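Local coordinates for protein transcription termination factor FttA (PDB 2XR1) that probably terminates transcription by cutting nascent RNA where it leaves RNA polymerase, using a two-zinc metallo-beta-lactamase nuclease centre, at residues 8-13 with 35-40; 418-423 with 452-457. All coordinates share one frame; numbering follows the deposited sequence.

Interaction 1 of 2, residues 8-13 with 35-40; sequences DVLLDL and PQLVLY
Leu13 and Leu37 carry this contact, which is purely apolar. From the helix, Leu13 extends CD1 between the two methyls of Leu37, lying 4.1 Å from Leu37 CD2 and 4.2 Å from Leu37 CD1, while the two side chains run obliquely across one another. Leu37 CB points toward the helix, and with CG anti to the backbone N (chi1 179°) the chain extends from there, so that both methyls come within about the same distance of Leu13 CD1. One turn earlier, Leu10 also reaches Leu37 but less closely, with its CD2 4.4 Å from Leu37 CD1. Around this group, Phe32, Val30 and Leu61 add further apolar surface.

The backbone bonds run within the helix and between the strand and its neighbours, not between the two segments. Leu13 N donates to Val9 O at 3.1 Å in the helix, and strand 36-41, the middle strand of its three-stranded sheet, pairs through Leu37 with Arg64 and Ala66 and through Val38 with Glu31. Val38 serves the other face of the strand, its CG1 lying 3.8 Å above the plane of the Tyr40 ring, offset toward the rim.

Together these elements belong to the first KH domain, whose helix-strand-strand-helix-helix-strand order is that of the type II fold. With no hydrogen bond or charge pair crossing between the segments, the helix is held to the sheet here by methyl packing and the exclusion of water, an attachment with little directional preference.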
ATOM      1  N   ASP B   8      15.898 -22.199  23.544  1.00 94.97           N
ATOM      2  CA  ASP B   8      15.759 -23.643  23.313  1.00 99.73           C
ATOM      3  C   ASP B   8      16.190 -24.102  21.925  1.00 93.50           C
ATOM      4  O   ASP B   8      16.508 -25.277  21.742  1.00 96.25           O
ATOM      5  CB  ASP B   8      14.310 -24.097  23.561  1.00111.64           C
ATOM      6  N   VAL B   9      16.171 -23.196  20.950  1.00 86.60           N
ATOM      7  CA  VAL B   9      16.664 -23.515  19.604  1.00 81.43           C
ATOM      8  C   VAL B   9      18.169 -23.317  19.542  1.00 73.22           C
ATOM      9  O   VAL B   9      18.833 -23.956  18.736  1.00 71.03           O
ATOM     10  CB  VAL B   9      15.980 -22.677  18.494  1.00 79.52           C
ATOM     11  CG1 VAL B   9      14.484 -22.622  18.728  1.00 87.12           C
ATOM     12  CG2 VAL B   9      16.572 -21.289  18.419  1.00 71.56           C
ATOM     13  N   LEU B  10      18.683 -22.420  20.389  1.00 69.68           N
ATOM     14  CA  LEU B  10      20.122 -22.217  20.553  1.00 63.52           C
ATOM     15  C   LEU B  10      20.766 -23.387  21.308  1.00 66.25           C
ATOM     16  O   LEU B  10      21.912 -23.737  21.019  1.00 62.40           O
ATOM     17  CB  LEU B  10      20.430 -20.890  21.267  1.00 60.94           C
ATOM     18  CG  LEU B  10      20.231 -19.580  20.477  1.00 56.99           C
ATOM     19  CD1 LEU B  10      20.429 -18.370  21.416  1.00 56.23           C
ATOM     20  CD2 LEU B  10      21.115 -19.458  19.220  1.00 48.42           C
ATOM     21  N   LEU B  11      20.057 -23.980  22.271  1.00 73.57           N
ATOM     22  CA  LEU B  11      20.537 -25.209  22.913  1.00 77.93           C
ATOM     23  C   LEU B  11      20.605 -26.365  21.916  1.00 78.91           C
ATOM     24  O   LEU B  11      21.610 -27.064  21.829  1.00 76.88           O
ATOM     25  CB  LEU B  11      19.654 -25.632  24.098  1.00 88.27           C
ATOM     26  CG  LEU B  11      20.160 -25.347  25.519  1.00 91.13           C
ATOM     27  CD1 LEU B  11      20.044 -23.857  25.832  1.00 89.35           C
ATOM     28  CD2 LEU B  11      19.357 -26.161  26.531  1.00103.49           C
ATOM     29  N   ASP B  12      19.535 -26.560  21.162  1.00 83.13           N
ATOM     30  CA  ASP B  12      19.512 -27.580  20.123  1.00 85.72           C
ATOM     31  C   ASP B  12      20.683 -27.378  19.152  1.00 77.50           C
ATOM     32  O   ASP B  12      21.298 -28.337  18.698  1.00 78.55           O
ATOM     33  CB  ASP B  12      18.169 -27.534  19.376  1.00 91.59           C
ATOM     34  CG  ASP B  12      17.921 -28.777  18.529  1.00 99.06           C
ATOM     35  OD1 ASP B  12      18.682 -28.996  17.559  1.00 96.70           O
ATOM     36  OD2 ASP B  12      16.954 -29.523  18.823  1.00110.57           O
ATOM     37  N   LEU B  13      21.000 -26.126  18.847  1.00 70.65           N
ATOM     38  CA  LEU B  13      22.113 -25.837  17.961  1.00 64.50           C
ATOM     39  C   LEU B  13      23.436 -26.103  18.658  1.00 61.65           C
ATOM     40  O   LEU B  13      24.373 -26.634  18.036  1.00 60.37           O
ATOM     41  CB  LEU B  13      22.058 -24.405  17.429  1.00 59.65           C
ATOM     42  CG  LEU B  13      21.019 -24.109  16.328  1.00 61.60           C
ATOM     43  CD1 LEU B  13      20.942 -22.598  16.074  1.00 56.27           C
ATOM     44  CD2 LEU B  13      21.334 -24.858  15.043  1.00 62.75           C
ATOM     45  N   PRO B  35      22.658 -11.377  11.328  1.00 52.36           N
ATOM     46  CA  PRO B  35      22.464 -12.458  10.386  1.00 53.55           C
ATOM     47  C   PRO B  35      23.150 -13.770  10.768  1.00 51.87           C
ATOM     48  O   PRO B  35      22.702 -14.794  10.311  1.00 52.93           O
ATOM     49  CB  PRO B  35      23.059 -11.900   9.115  1.00 58.69           C
ATOM     50  CG  PRO B  35      22.924 -10.481   9.260  1.00 60.81           C
ATOM     51  CD  PRO B  35      23.253 -10.214  10.664  1.00 56.94           C
ATOM     52  N   GLN B  36      24.184 -13.737  11.617  1.00 50.60           N
ATOM     53  CA  GLN B  36      25.065 -14.886  11.839  1.00 49.78           C
ATOM     54  C   GLN B  36      24.720 -15.741  13.051  1.00 46.08           C
ATOM     55  O   GLN B  36      24.247 -15.254  14.068  1.00 44.68           O
ATOM     56  CB  GLN B  36      26.511 -14.408  12.059  1.00 51.49           C
ATOM     57  CG  GLN B  36      27.124 -13.636  10.940  1.00 58.92           C
ATOM     58  CD  GLN B  36      28.583 -13.362  11.178  1.00 63.16           C
ATOM     59  OE1 GLN B  36      29.436 -13.835  10.443  1.00 69.70           O
ATOM     60  NE2 GLN B  36      28.877 -12.597  12.212  1.00 62.80           N
ATOM     61  N   LEU B  37      25.040 -17.020  12.956  1.00 46.09           N
ATOM     62  CA  LEU B  37      25.118 -17.885  14.122  1.00 43.65           C
ATOM     63  C   LEU B  37      26.531 -17.767  14.584  1.00 42.53           C
ATOM     64  O   LEU B  37      27.439 -17.913  13.773  1.00 43.60           O
ATOM     65  CB  LEU B  37      24.842 -19.316  13.727  1.00 44.94           C
ATOM     66  CG  LEU B  37      24.929 -20.315  14.872  1.00 45.34           C
ATOM     67  CD1 LEU B  37      24.094 -19.862  16.059  1.00 44.60           C
ATOM     68  CD2 LEU B  37      24.505 -21.712  14.364  1.00 48.68           C
ATOM     69  N   VAL B  38      26.737 -17.478  15.862  1.00 41.28           N
ATOM     70  CA  VAL B  38      28.069 -17.231  16.375  1.00 41.76           C
ATOM     71  C   VAL B  38      28.403 -18.215  17.472  1.00 40.92           C
ATOM     72  O   VAL B  38      27.649 -18.327  18.419  1.00 41.13           O
ATOM     73  CB  VAL B  38      28.186 -15.834  16.924  1.00 43.40           C
ATOM     74  CG1 VAL B  38      29.441 -15.698  17.745  1.00 45.51           C
ATOM     75  CG2 VAL B  38      28.228 -14.852  15.781  1.00 45.63           C
ATOM     76  N   LEU B  39      29.536 -18.914  17.332  1.00 41.40           N
ATOM     77  CA  LEU B  39      30.084 -19.824  18.359  1.00 40.81           C
ATOM     78  C   LEU B  39      31.134 -19.101  19.179  1.00 41.82           C
ATOM     79  O   LEU B  39      32.130 -18.649  18.642  1.00 42.51           O
ATOM     80  CB  LEU B  39      30.772 -21.056  17.729  1.00 40.69           C
ATOM     81  CG  LEU B  39      30.063 -21.726  16.564  1.00 42.46           C
ATOM     82  CD1 LEU B  39      30.809 -22.991  16.162  1.00 43.52           C
ATOM     83  CD2 LEU B  39      28.644 -22.005  16.958  1.00 43.19           C
ATOM     84  N   TYR B  40      30.945 -19.062  20.484  1.00 42.65           N
ATOM     85  CA  TYR B  40      31.982 -18.586  21.372  1.00 45.47           C
ATOM     86  C   TYR B  40      32.901 -19.723  21.824  1.00 45.39           C
ATOM     87  O   TYR B  40      32.442 -20.834  22.035  1.00 44.69           O
ATOM     88  CB  TYR B  40      31.338 -17.882  22.561  1.00 48.29           C
ATOM     89  CG  TYR B  40      30.804 -16.525  22.150  1.00 51.77           C
ATOM     90  CD1 TYR B  40      31.666 -15.434  22.002  1.00 55.22           C
ATOM     91  CD2 TYR B  40      29.448 -16.345  21.853  1.00 52.85           C
ATOM     92  CE1 TYR B  40      31.199 -14.207  21.606  1.00 58.66           C
ATOM     93  CE2 TYR B  40      28.960 -15.115  21.441  1.00 54.88           C
ATOM     94  CZ  TYR B  40      29.837 -14.041  21.318  1.00 58.66           C
ATOM     95  OH  TYR B  40      29.351 -12.795  20.913  1.00 61.92           O
TER

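Interaction 2 of 2, residues 418-423 with 452-457; sequences AFAVGR and WEATAI
Ala454 aims its CB from helix 451-460 directly at the loop peptide that joins Ala420 to Val421. The methyl lies 3.4 Å from Ala420 O and 3.9 Å from Ala420 C, resting against the carbonyl group itself. The CB atoms of its two neighbours flank this approach: Ala420 CB is 4.3 Å from Ala454 CB, and Val421 CB is 4.4 Å from it, neither pointing squarely at the helix. With only methyls at Ala420 and Ala454, the backbones come close, the CA atoms of Val421 and Ala454 lying 5.9 Å apart. The buried Ala420 O has its polar needs met by Ser424 OG and Gln425 NE2, at the start of the next helix. Within the loop, the Phe419 ring turns its edge to the Arg423 guanidinium, with CE2 3.6 Å above one face, offset toward the rim, and NE in the ring plane.

Val421 O accepts a hydrogen bond from NE2 of His247, a zinc ligand, making the loop a second-shell element of the metal site. Strand 414-417, this turn with Gly422 as N-cap, and helix 423-436 form a strand-loop-helix unit of the parallel alpha/beta beta-CASP domain, where it meets the metallo-beta-lactamase core.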
ATOM      1  N   ALA B 418      30.937  18.676  -8.098  1.00 37.61           N
ATOM      2  CA  ALA B 418      31.099  17.246  -7.912  1.00 36.49           C
ATOM      3  C   ALA B 418      30.484  16.850  -6.595  1.00 36.53           C
ATOM      4  O   ALA B 418      30.270  17.663  -5.729  1.00 37.67           O
ATOM      5  CB  ALA B 418      32.569  16.912  -7.892  1.00 36.10           C
ATOM      6  N   PHE B 419      30.227  15.573  -6.439  1.00 36.08           N
ATOM      7  CA  PHE B 419      29.875  15.013  -5.146  1.00 36.00           C
ATOM      8  C   PHE B 419      31.118  14.582  -4.434  1.00 35.39           C
ATOM      9  O   PHE B 419      32.137  14.347  -5.077  1.00 34.61           O
ATOM     10  CB  PHE B 419      28.897  13.850  -5.347  1.00 35.33           C
ATOM     11  CG  PHE B 419      27.583  14.302  -5.888  1.00 36.75           C
ATOM     12  CD1 PHE B 419      26.631  14.847  -5.043  1.00 39.53           C
ATOM     13  CD2 PHE B 419      27.335  14.264  -7.251  1.00 37.76           C
ATOM     14  CE1 PHE B 419      25.403  15.315  -5.556  1.00 40.89           C
ATOM     15  CE2 PHE B 419      26.134  14.713  -7.766  1.00 38.82           C
ATOM     16  CZ  PHE B 419      25.164  15.233  -6.918  1.00 39.85           C
ATOM     17  N   ALA B 420      31.048  14.520  -3.107  1.00 35.94           N
ATOM     18  CA  ALA B 420      32.173  14.024  -2.331  1.00 36.80           C
ATOM     19  C   ALA B 420      32.624  12.681  -2.863  1.00 36.72           C
ATOM     20  O   ALA B 420      33.829  12.465  -3.054  1.00 37.43           O
ATOM     21  CB  ALA B 420      31.822  13.900  -0.898  1.00 37.76           C
ATOM     22  N   VAL B 421      31.672  11.781  -3.124  1.00 35.97           N
ATOM     23  CA  VAL B 421      32.001  10.496  -3.721  1.00 35.23           C
ATOM     24  C   VAL B 421      31.183  10.285  -4.964  1.00 35.62           C
ATOM     25  O   VAL B 421      29.982  10.513  -4.965  1.00 36.13           O
ATOM     26  CB  VAL B 421      31.716   9.317  -2.763  1.00 35.19           C
ATOM     27  CG1 VAL B 421      30.277   9.311  -2.299  1.00 34.45           C
ATOM     28  CG2 VAL B 421      32.002   8.026  -3.433  1.00 33.56           C
ATOM     29  N   GLY B 422      31.825   9.799  -6.019  1.00 36.17           N
ATOM     30  CA  GLY B 422      31.175   9.637  -7.296  1.00 35.75           C
ATOM     31  C   GLY B 422      31.946  10.409  -8.357  1.00 36.53           C
ATOM     32  O   GLY B 422      32.999   9.938  -8.865  1.00 38.35           O
ATOM     33  N   ARG B 423      31.485  11.604  -8.682  1.00 35.58           N
ATOM     34  CA  ARG B 423      31.993  12.255  -9.897  1.00 35.37           C
ATOM     35  C   ARG B 423      33.390  12.814  -9.679  1.00 36.01           C
ATOM     36  O   ARG B 423      34.183  12.910 -10.601  1.00 36.69           O
ATOM     37  CB  ARG B 423      31.049  13.370 -10.330  1.00 35.92           C
ATOM     38  CG  ARG B 423      29.650  12.906 -10.598  1.00 33.97           C
ATOM     39  CD  ARG B 423      28.732  14.027 -10.683  1.00 34.65           C
ATOM     40  NE  ARG B 423      27.418  13.516 -11.041  1.00 35.49           N
ATOM     41  CZ  ARG B 423      26.410  14.239 -11.492  1.00 34.54           C
ATOM     42  NH1 ARG B 423      26.548  15.545 -11.644  1.00 37.10           N
ATOM     43  NH2 ARG B 423      25.269  13.641 -11.789  1.00 34.01           N
ATOM     44  N   TRP B 452      38.224  14.854  -0.518  1.00 42.43           N
ATOM     45  CA  TRP B 452      39.485  14.237  -0.145  1.00 43.15           C
ATOM     46  C   TRP B 452      39.342  13.131   0.912  1.00 42.93           C
ATOM     47  O   TRP B 452      39.896  12.046   0.780  1.00 42.88           O
ATOM     48  CB  TRP B 452      40.416  15.311   0.384  1.00 45.69           C
ATOM     49  CG  TRP B 452      41.755  14.801   0.748  1.00 48.32           C
ATOM     50  CD1 TRP B 452      42.315  14.803   1.967  1.00 50.38           C
ATOM     51  CD2 TRP B 452      42.690  14.176  -0.137  1.00 50.44           C
ATOM     52  NE1 TRP B 452      43.558  14.247   1.909  1.00 53.35           N
ATOM     53  CE2 TRP B 452      43.811  13.837   0.628  1.00 52.57           C
ATOM     54  CE3 TRP B 452      42.674  13.862  -1.511  1.00 49.88           C
ATOM     55  CZ2 TRP B 452      44.941  13.210   0.079  1.00 54.59           C
ATOM     56  CZ3 TRP B 452      43.784  13.235  -2.063  1.00 51.10           C
ATOM     57  CH2 TRP B 452      44.910  12.915  -1.259  1.00 54.39           C
ATOM     58  N   GLU B 453      38.622  13.415   1.985  1.00 43.22           N
ATOM     59  CA  GLU B 453      38.292  12.398   2.977  1.00 42.79           C
ATOM     60  C   GLU B 453      37.528  11.222   2.352  1.00 40.88           C
ATOM     61  O   GLU B 453      37.768  10.052   2.712  1.00 40.48           O
ATOM     62  CB  GLU B 453      37.492  13.041   4.104  1.00 43.99           C
ATOM     63  CG  GLU B 453      37.052  12.112   5.239  1.00 45.34           C
ATOM     64  CD  GLU B 453      38.170  11.317   5.859  1.00 46.68           C
ATOM     65  OE1 GLU B 453      39.224  11.921   6.249  1.00 49.56           O
ATOM     66  OE2 GLU B 453      37.968  10.088   5.960  1.00 43.46           O
ATOM     67  N   ALA B 454      36.638  11.511   1.396  1.00 39.63           N
ATOM     68  CA  ALA B 454      35.910  10.443   0.672  1.00 38.06           C
ATOM     69  C   ALA B 454      36.871   9.577  -0.122  1.00 37.86           C
ATOM     70  O   ALA B 454      36.678   8.374  -0.258  1.00 37.25           O
ATOM     71  CB  ALA B 454      34.886  11.011  -0.225  1.00 36.94           C
ATOM     72  N   THR B 455      37.925  10.197  -0.624  1.00 38.63           N
ATOM     73  CA  THR B 455      38.905   9.501  -1.429  1.00 38.41           C
ATOM     74  C   THR B 455      39.763   8.651  -0.546  1.00 39.16           C
ATOM     75  O   THR B 455      40.069   7.534  -0.900  1.00 40.08           O
ATOM     76  CB  THR B 455      39.784  10.511  -2.214  1.00 39.22           C
ATOM     77  OG1 THR B 455      38.935  11.331  -3.053  1.00 38.63           O
ATOM     78  CG2 THR B 455      40.792   9.771  -3.062  1.00 38.57           C
ATOM     79  N   ALA B 456      40.182   9.181   0.596  1.00 40.05           N
ATOM     80  CA  ALA B 456      40.900   8.385   1.600  1.00 40.37           C
ATOM     81  C   ALA B 456      40.199   7.042   1.839  1.00 38.83           C
ATOM     82  O   ALA B 456      40.832   6.007   1.816  1.00 39.16           O
ATOM     83  CB  ALA B 456      41.029   9.166   2.906  1.00 41.35           C
ATOM     84  N   ILE B 457      38.880   7.065   1.987  1.00 37.65           N
ATOM     85  CA  ILE B 457      38.123   5.849   2.272  1.00 36.46           C
ATOM     86  C   ILE B 457      38.307   4.792   1.206  1.00 35.79           C
ATOM     87  O   ILE B 457      38.305   3.618   1.533  1.00 35.41           O
ATOM     88  CB  ILE B 457      36.631   6.155   2.498  1.00 35.68           C
ATOM     89  CG1 ILE B 457      36.477   6.899   3.828  1.00 36.62           C
ATOM     90  CG2 ILE B 457      35.829   4.867   2.527  1.00 34.56           C
ATOM     91  CD1 ILE B 457      35.413   7.919   3.871  1.00 34.50           C
TER

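The two contacts belong to different functional modules and do not touch: their centres are 40 Å apart and their nearest atoms about 21 Å. Interaction 1 lies in the first KH domain, about 30 Å from the centre of the chain and away from the zinc ions. Interaction 2 is far more central, about 12 Å from the chain centre, and the side chain of Val421 lies about 8 Å from a bound zinc ion. In sequence they follow one another, the KH contact closing before the beta-CASP one opens. Thus residues 8-13 with 35-40 shape a probable RNA-binding module, whereas in interaction 2 the 418-423 loop, backed by helix 451-460, borders the nuclease centre.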